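Local coordinates for poly-beta-hydroxybuterate polymerase (Cupriavidus necator, PDB 5T6O), which probably acts as an acyltransferase that polymerises hydroxybutyryl units from their CoA thioester into polyhydroxybutyrate, this chain being the catalytic domain of the class I synthase, at residues A141-L146 with V270-Y275; K298-L303 with T325-P330. The protein carries 1 engineered substitution. All coordinates share one frame; numbering follows the deposited sequence.

Contact 1 (A141-L146 with V270-Y275)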
loop_
_atom_site.group_PDB
_atom_site.type_symbol
_atom_site.label_atom_id
_atom_site.label_comp_id
_atom_site.label_asym_id
_atom_site.label_seq_id
_atom_site.Cartn_x
_atom_site.Cartn_y
_atom_site.Cartn_z
ATOM N N ALA A 141 -9.715 30.405 -22.939
ATOM C CA ALA A 141 -11.128 30.160 -22.685
ATOM C C ALA A 141 -11.325 28.973 -21.754
ATOM O O ALA A 141 -12.254 28.969 -20.937
ATOM C CB ALA A 141 -11.865 29.913 -24.006
ATOM N N SER A 142 -10.452 27.976 -21.859
ATOM C CA SER A 142 -10.546 26.756 -21.079
ATOM C C SER A 142 -9.184 26.085 -21.114
ATOM O O SER A 142 -8.343 26.405 -21.955
ATOM C CB SER A 142 -11.630 25.823 -21.625
ATOM O OG SER A 142 -11.161 25.121 -22.767
ATOM N N VAL A 143 -8.979 25.151 -20.185
ATOM C CA VAL A 143 -7.726 24.426 -20.028
ATOM C C VAL A 143 -8.051 22.948 -19.901
ATOM O O VAL A 143 -8.965 22.576 -19.158
ATOM C CB VAL A 143 -6.943 24.901 -18.787
ATOM C CG1 VAL A 143 -5.699 24.036 -18.573
ATOM C CG2 VAL A 143 -6.560 26.374 -18.934
ATOM N N THR A 144 -7.309 22.109 -20.621
ATOM C CA THR A 144 -7.387 20.661 -20.480
ATOM C C THR A 144 -6.051 20.170 -19.933
ATOM O O THR A 144 -5.008 20.360 -20.568
ATOM C CB THR A 144 -7.710 19.996 -21.821
ATOM O OG1 THR A 144 -8.990 20.454 -22.284
ATOM C CG2 THR A 144 -7.740 18.471 -21.685
ATOM N N LEU A 145 -6.085 19.525 -18.769
ATOM C CA LEU A 145 -4.888 18.971 -18.137
ATOM C C LEU A 145 -4.955 17.453 -18.246
ATOM O O LEU A 145 -5.691 16.804 -17.504
ATOM C CB LEU A 145 -4.807 19.415 -16.679
ATOM C CG LEU A 145 -4.651 20.923 -16.454
ATOM C CD1 LEU A 145 -4.552 21.220 -14.946
ATOM C CD2 LEU A 145 -3.415 21.456 -17.192
ATOM N N LEU A 146 -4.192 16.883 -19.179
ATOM C CA LEU A 146 -4.105 15.438 -19.310
ATOM C C LEU A 146 -2.929 14.937 -18.478
ATOM O O LEU A 146 -1.782 15.329 -18.728
ATOM C CB LEU A 146 -3.928 15.030 -20.773
ATOM C CG LEU A 146 -4.987 15.535 -21.758
ATOM C CD1 LEU A 146 -4.714 14.925 -23.134
ATOM C CD2 LEU A 146 -6.403 15.183 -21.299
ATOM N N VAL A 270 -10.410 29.435 -15.205
ATOM C CA VAL A 270 -11.210 29.143 -16.393
ATOM C C VAL A 270 -11.729 27.718 -16.286
ATOM O O VAL A 270 -11.194 26.904 -15.522
ATOM C CB VAL A 270 -10.406 29.317 -17.698
ATOM C CG1 VAL A 270 -9.837 30.738 -17.821
ATOM C CG2 VAL A 270 -9.315 28.267 -17.788
ATOM N N PRO A 271 -12.785 27.392 -17.030
ATOM C CA PRO A 271 -13.252 26.000 -17.049
ATOM C C PRO A 271 -12.108 25.046 -17.375
ATOM O O PRO A 271 -11.325 25.278 -18.298
ATOM C CB PRO A 271 -14.317 26.011 -18.147
ATOM C CG PRO A 271 -14.842 27.401 -18.118
ATOM C CD PRO A 271 -13.654 28.272 -17.832
ATOM N N THR A 272 -11.990 23.977 -16.587
ATOM C CA THR A 272 -10.818 23.112 -16.658
ATOM C C THR A 272 -11.235 21.648 -16.636
ATOM O O THR A 272 -11.973 21.226 -15.740
ATOM C CB THR A 272 -9.852 23.394 -15.501
ATOM O OG1 THR A 272 -9.456 24.771 -15.543
ATOM C CG2 THR A 272 -8.619 22.481 -15.598
ATOM N N TYR A 273 -10.748 20.887 -17.624
ATOM C CA TYR A 273 -10.967 19.447 -17.731
ATOM C C TYR A 273 -9.711 18.733 -17.251
ATOM O O TYR A 273 -8.623 18.962 -17.793
ATOM C CB TYR A 273 -11.270 19.069 -19.179
ATOM C CG TYR A 273 -11.763 17.657 -19.451
ATOM C CD1 TYR A 273 -10.871 16.584 -19.594
ATOM C CD2 TYR A 273 -13.114 17.418 -19.666
ATOM C CE1 TYR A 273 -11.333 15.290 -19.888
ATOM C CE2 TYR A 273 -13.580 16.142 -19.960
ATOM C CZ TYR A 273 -12.686 15.089 -20.080
ATOM O OH TYR A 273 -13.176 13.833 -20.375
ATOM N N ILE A 274 -9.860 17.876 -16.244
ATOM C CA ILE A 274 -8.738 17.244 -15.556
ATOM C C ILE A 274 -8.853 15.744 -15.755
ATOM O O ILE A 274 -9.870 15.144 -15.377
ATOM C CB ILE A 274 -8.712 17.587 -14.055
ATOM C CG1 ILE A 274 -8.751 19.105 -13.857
ATOM C CG2 ILE A 274 -7.445 17.001 -13.417
ATOM C CD1 ILE A 274 -9.155 19.547 -12.437
ATOM N N TYR A 275 -7.827 15.141 -16.356
ATOM C CA TYR A 275 -7.865 13.737 -16.733
ATOM C C TYR A 275 -6.730 12.982 -16.046
ATOM O O TYR A 275 -5.599 13.469 -15.970
ATOM C CB TYR A 275 -7.763 13.540 -18.280
ATOM C CG TYR A 275 -7.553 12.086 -18.575
ATOM C CD1 TYR A 275 -8.635 11.215 -18.651
ATOM C CD2 TYR A 275 -6.268 11.553 -18.685
ATOM C CE1 TYR A 275 -8.443 9.864 -18.842
ATOM C CE2 TYR A 275 -6.077 10.202 -18.874
ATOM C CZ TYR A 275 -7.166 9.369 -18.939
ATOM O OH TYR A 275 -6.960 8.026 -19.103
HETATM O O HOH W 1 -4.467 15.800 -15.010
#
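Y275 N donates to the carbonyl oxygen of L145 at 2.9 Å, and a water lies between two carbonyls here, 3.0 Å from L145 O and 2.8 Å from Y275 O. The Y275 N to L145 O bond is the last of four main-chain bonds joining two parallel strands only 5° apart. V143 N gives to P271 O, Y273 N to V143 O, and L145 N to Y273 O, this last the shortest at 2.8 Å with 167° at the hydrogen.

On one face, V143 CG2 meets V270 CG2 at 3.5 Å, the two valines crossing at about a right angle. V143 CG2 lies beside its own backbone N, anti to the carbonyl carbon, which carries it toward V270. T272 OG1 bonds back to V270 O. The other face holds T144 and Y273 side by side, pointing the same way, and L146, whose CD2 lies 3.7 Å from Y275 CB.

This is the parallel middle of the mixed sheet of the alpha/beta hydrolase fold. Strand 113-118 flanks 141-146 and strand 299-304 flanks 272-277, while helix 348-358 packs on the face of T144 and Y273, where W351 bonds T144 OG1 and D350 bonds Y273 OH.

Contact 2 (K298-L303 with T325-P330)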
loop_
_atom_site.group_PDB
_atom_site.type_symbol
_atom_site.label_atom_id
_atom_site.label_comp_id
_atom_site.label_asym_id
_atom_site.label_seq_id
_atom_site.Cartn_x
_atom_site.Cartn_y
_atom_site.Cartn_z
ATOM N N LYS A 298 -15.151 26.162 -13.130
ATOM C CA LYS A 298 -15.905 24.919 -13.255
ATOM C C LYS A 298 -14.982 23.782 -13.677
ATOM O O LYS A 298 -14.428 23.801 -14.784
ATOM C CB LYS A 298 -17.038 25.093 -14.264
ATOM C CG LYS A 298 -18.007 23.924 -14.305
ATOM N N LEU A 299 -14.820 22.790 -12.802
ATOM C CA LEU A 299 -13.887 21.698 -13.033
ATOM C C LEU A 299 -14.654 20.431 -13.378
ATOM O O LEU A 299 -15.759 20.200 -12.884
ATOM C CB LEU A 299 -13.014 21.437 -11.802
ATOM C CG LEU A 299 -12.382 22.669 -11.166
ATOM C CD1 LEU A 299 -11.523 22.257 -9.958
ATOM C CD2 LEU A 299 -11.557 23.415 -12.206
ATOM N N ARG A 300 -14.052 19.617 -14.234
ATOM C CA ARG A 300 -14.530 18.274 -14.534
ATOM C C ARG A 300 -13.359 17.328 -14.354
ATOM O O ARG A 300 -12.256 17.615 -14.836
ATOM C CB ARG A 300 -15.077 18.183 -15.962
ATOM C CG ARG A 300 -15.555 16.785 -16.365
ATOM C CD ARG A 300 -16.473 16.863 -17.585
ATOM N NE ARG A 300 -17.036 15.562 -17.963
ATOM C CZ ARG A 300 -18.064 14.984 -17.353
ATOM N NH1 ARG A 300 -18.653 15.577 -16.321
ATOM N NH2 ARG A 300 -18.509 13.807 -17.776
ATOM N N PHE A 301 -13.568 16.230 -13.629
ATOM C CA PHE A 301 -12.527 15.214 -13.498
ATOM C C PHE A 301 -13.010 13.916 -14.127
ATOM O O PHE A 301 -14.135 13.475 -13.864
ATOM C CB PHE A 301 -12.130 14.955 -12.044
ATOM C CG PHE A 301 -10.953 14.023 -11.926
ATOM C CD1 PHE A 301 -9.659 14.524 -11.978
ATOM C CD2 PHE A 301 -11.140 12.654 -11.805
ATOM C CE1 PHE A 301 -8.575 13.668 -11.898
ATOM C CE2 PHE A 301 -10.061 11.790 -11.721
ATOM C CZ PHE A 301 -8.775 12.302 -11.771
ATOM N N VAL A 302 -12.157 13.300 -14.943
ATOM C CA VAL A 302 -12.497 12.066 -15.639
ATOM C C VAL A 302 -11.329 11.104 -15.493
ATOM O O VAL A 302 -10.170 11.492 -15.671
ATOM C CB VAL A 302 -12.841 12.318 -17.119
ATOM C CG1 VAL A 302 -13.034 10.999 -17.856
ATOM C CG2 VAL A 302 -14.093 13.187 -17.225
ATOM N N LEU A 303 -11.634 9.862 -15.130
ATOM C CA LEU A 303 -10.649 8.817 -14.889
ATOM C C LEU A 303 -10.743 7.788 -16.009
ATOM O O LEU A 303 -11.805 7.192 -16.207
ATOM C CB LEU A 303 -10.915 8.148 -13.540
ATOM C CG LEU A 303 -9.950 7.079 -13.034
ATOM C CD1 LEU A 303 -8.570 7.682 -12.879
ATOM C CD2 LEU A 303 -10.465 6.538 -11.691
ATOM N N THR A 325 -16.935 8.725 -14.619
ATOM C CA THR A 325 -17.310 10.117 -14.434
ATOM C C THR A 325 -18.035 10.280 -13.105
ATOM O O THR A 325 -18.681 9.350 -12.604
ATOM C CB THR A 325 -18.218 10.649 -15.568
ATOM O OG1 THR A 325 -19.456 9.923 -15.584
ATOM C CG2 THR A 325 -17.523 10.543 -16.942
ATOM N N ASN A 326 -17.919 11.481 -12.543
ATOM C CA ASN A 326 -18.673 11.863 -11.349
ATOM C C ASN A 326 -18.645 13.381 -11.277
ATOM O O ASN A 326 -17.564 13.972 -11.221
ATOM C CB ASN A 326 -18.071 11.228 -10.086
ATOM C CG ASN A 326 -18.874 11.535 -8.815
ATOM O OD1 ASN A 326 -19.871 12.261 -8.839
ATOM N ND2 ASN A 326 -18.441 10.953 -7.694
ATOM N N ASP A 327 -19.825 14.012 -11.300
ATOM C CA ASP A 327 -19.899 15.470 -11.274
ATOM C C ASP A 327 -19.579 16.045 -9.902
ATOM O O ASP A 327 -19.159 17.204 -9.817
ATOM C CB ASP A 327 -21.285 15.939 -11.719
ATOM C CG ASP A 327 -21.509 15.767 -13.212
ATOM O OD1 ASP A 327 -20.626 15.198 -13.891
ATOM O OD2 ASP A 327 -22.577 16.190 -13.708
ATOM N N ALA A 328 -19.765 15.272 -8.835
ATOM C CA ALA A 328 -19.362 15.714 -7.509
ATOM C C ALA A 328 -17.844 15.652 -7.366
ATOM O O ALA A 328 -17.171 14.820 -7.980
ATOM C CB ALA A 328 -20.022 14.853 -6.432
ATOM N N LEU A 329 -17.303 16.545 -6.541
ATOM C CA LEU A 329 -15.860 16.701 -6.382
ATOM C C LEU A 329 -15.526 16.773 -4.897
ATOM O O LEU A 329 -15.162 17.835 -4.376
ATOM C CB LEU A 329 -15.369 17.940 -7.136
ATOM C CG LEU A 329 -15.567 17.922 -8.663
ATOM C CD1 LEU A 329 -15.226 19.264 -9.314
ATOM C CD2 LEU A 329 -14.733 16.817 -9.292
ATOM N N PRO A 330 -15.643 15.658 -4.180
ATOM C CA PRO A 330 -15.231 15.646 -2.774
ATOM C C PRO A 330 -13.727 15.808 -2.656
ATOM O O PRO A 330 -12.978 15.659 -3.624
ATOM C CB PRO A 330 -15.687 14.269 -2.276
ATOM C CG PRO A 330 -15.695 13.417 -3.516
ATOM C CD PRO A 330 -16.141 14.338 -4.621
HETATM O O HOH W 2 -17.649 18.324 -12.462
HETATM O O HOH W 3 -21.043 13.117 -15.984
HETATM O O HOH W 4 -16.727 13.482 -14.376
HETATM O O HOH W 5 -16.403 15.921 -12.767
#
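R300 reaches across to T325 and D327, joining strand 299-304 of the alpha/beta hydrolase sheet to the loop that follows strand 322-325. R300 sets out from the backbone heading away from the loop, with CG anti to the backbone N (chi1 178°); the extended chain carries NE outward, and the last torsion turns the guanidinium at its end. There NH1 donates to D327 OD1 at 3.2 Å in a salt bridge bent to 141° at the hydrogen. The aspartate oxygen lies close to the guanidinium plane, at its edge, and is met on its syn side but tilted out of the carboxylate plane; the two flat groups are turned 76° against each other. A water at the same edge accepts from NH2 and donates to D327 OD1, adding an indirect link. NH2 also lies 3.5 Å from the methyl T325 CG2. R300 has a second acidic partner, D350, which bridges to NH2, and the two carboxylates probably share in balancing its charge.

Farther along the loop, L329 points toward the strand. Its two methyls divide the work: CD1 packs on L299 CB at 4.0 Å, while CD2 approaches F301 CB. The F301 ring itself leads away from the loop and meets Y289 and W336 edge-to-face.

Between the backbones the joining is done by water. One water donates to L299 O and, at a longer 3.2 Å, to D327 O; another accepts from N326 N and donates to F301 O at 2.6 Å; a third accepts from F301 N and donates to N326 O. The loop runs back roughly against the strand. It bends through an Asx turn, in which N326 OD1 takes A328 N at 3.0 Å from above the carboxamide plane.

Overall arrangement
Contact 1 is buried in the middle of the central sheet, whereas contact 2 lies farther from the chain's centre and is only partly buried. They share one sheet through neighbouring strands 272-277 and 299-304, contact 2 leading from it out to a loop; I274 N and O are probably bonded to R300 O and V302 N. V302 CG2 also packs against Y273 OH. The chemistry changes with place. Direct main-chain bonds and apolar side chains hold 141-146 to 270-275; at 298-303 with 325-330, bridging waters, a salt bridge and a leucine do the joining. D350 is a partner common to both.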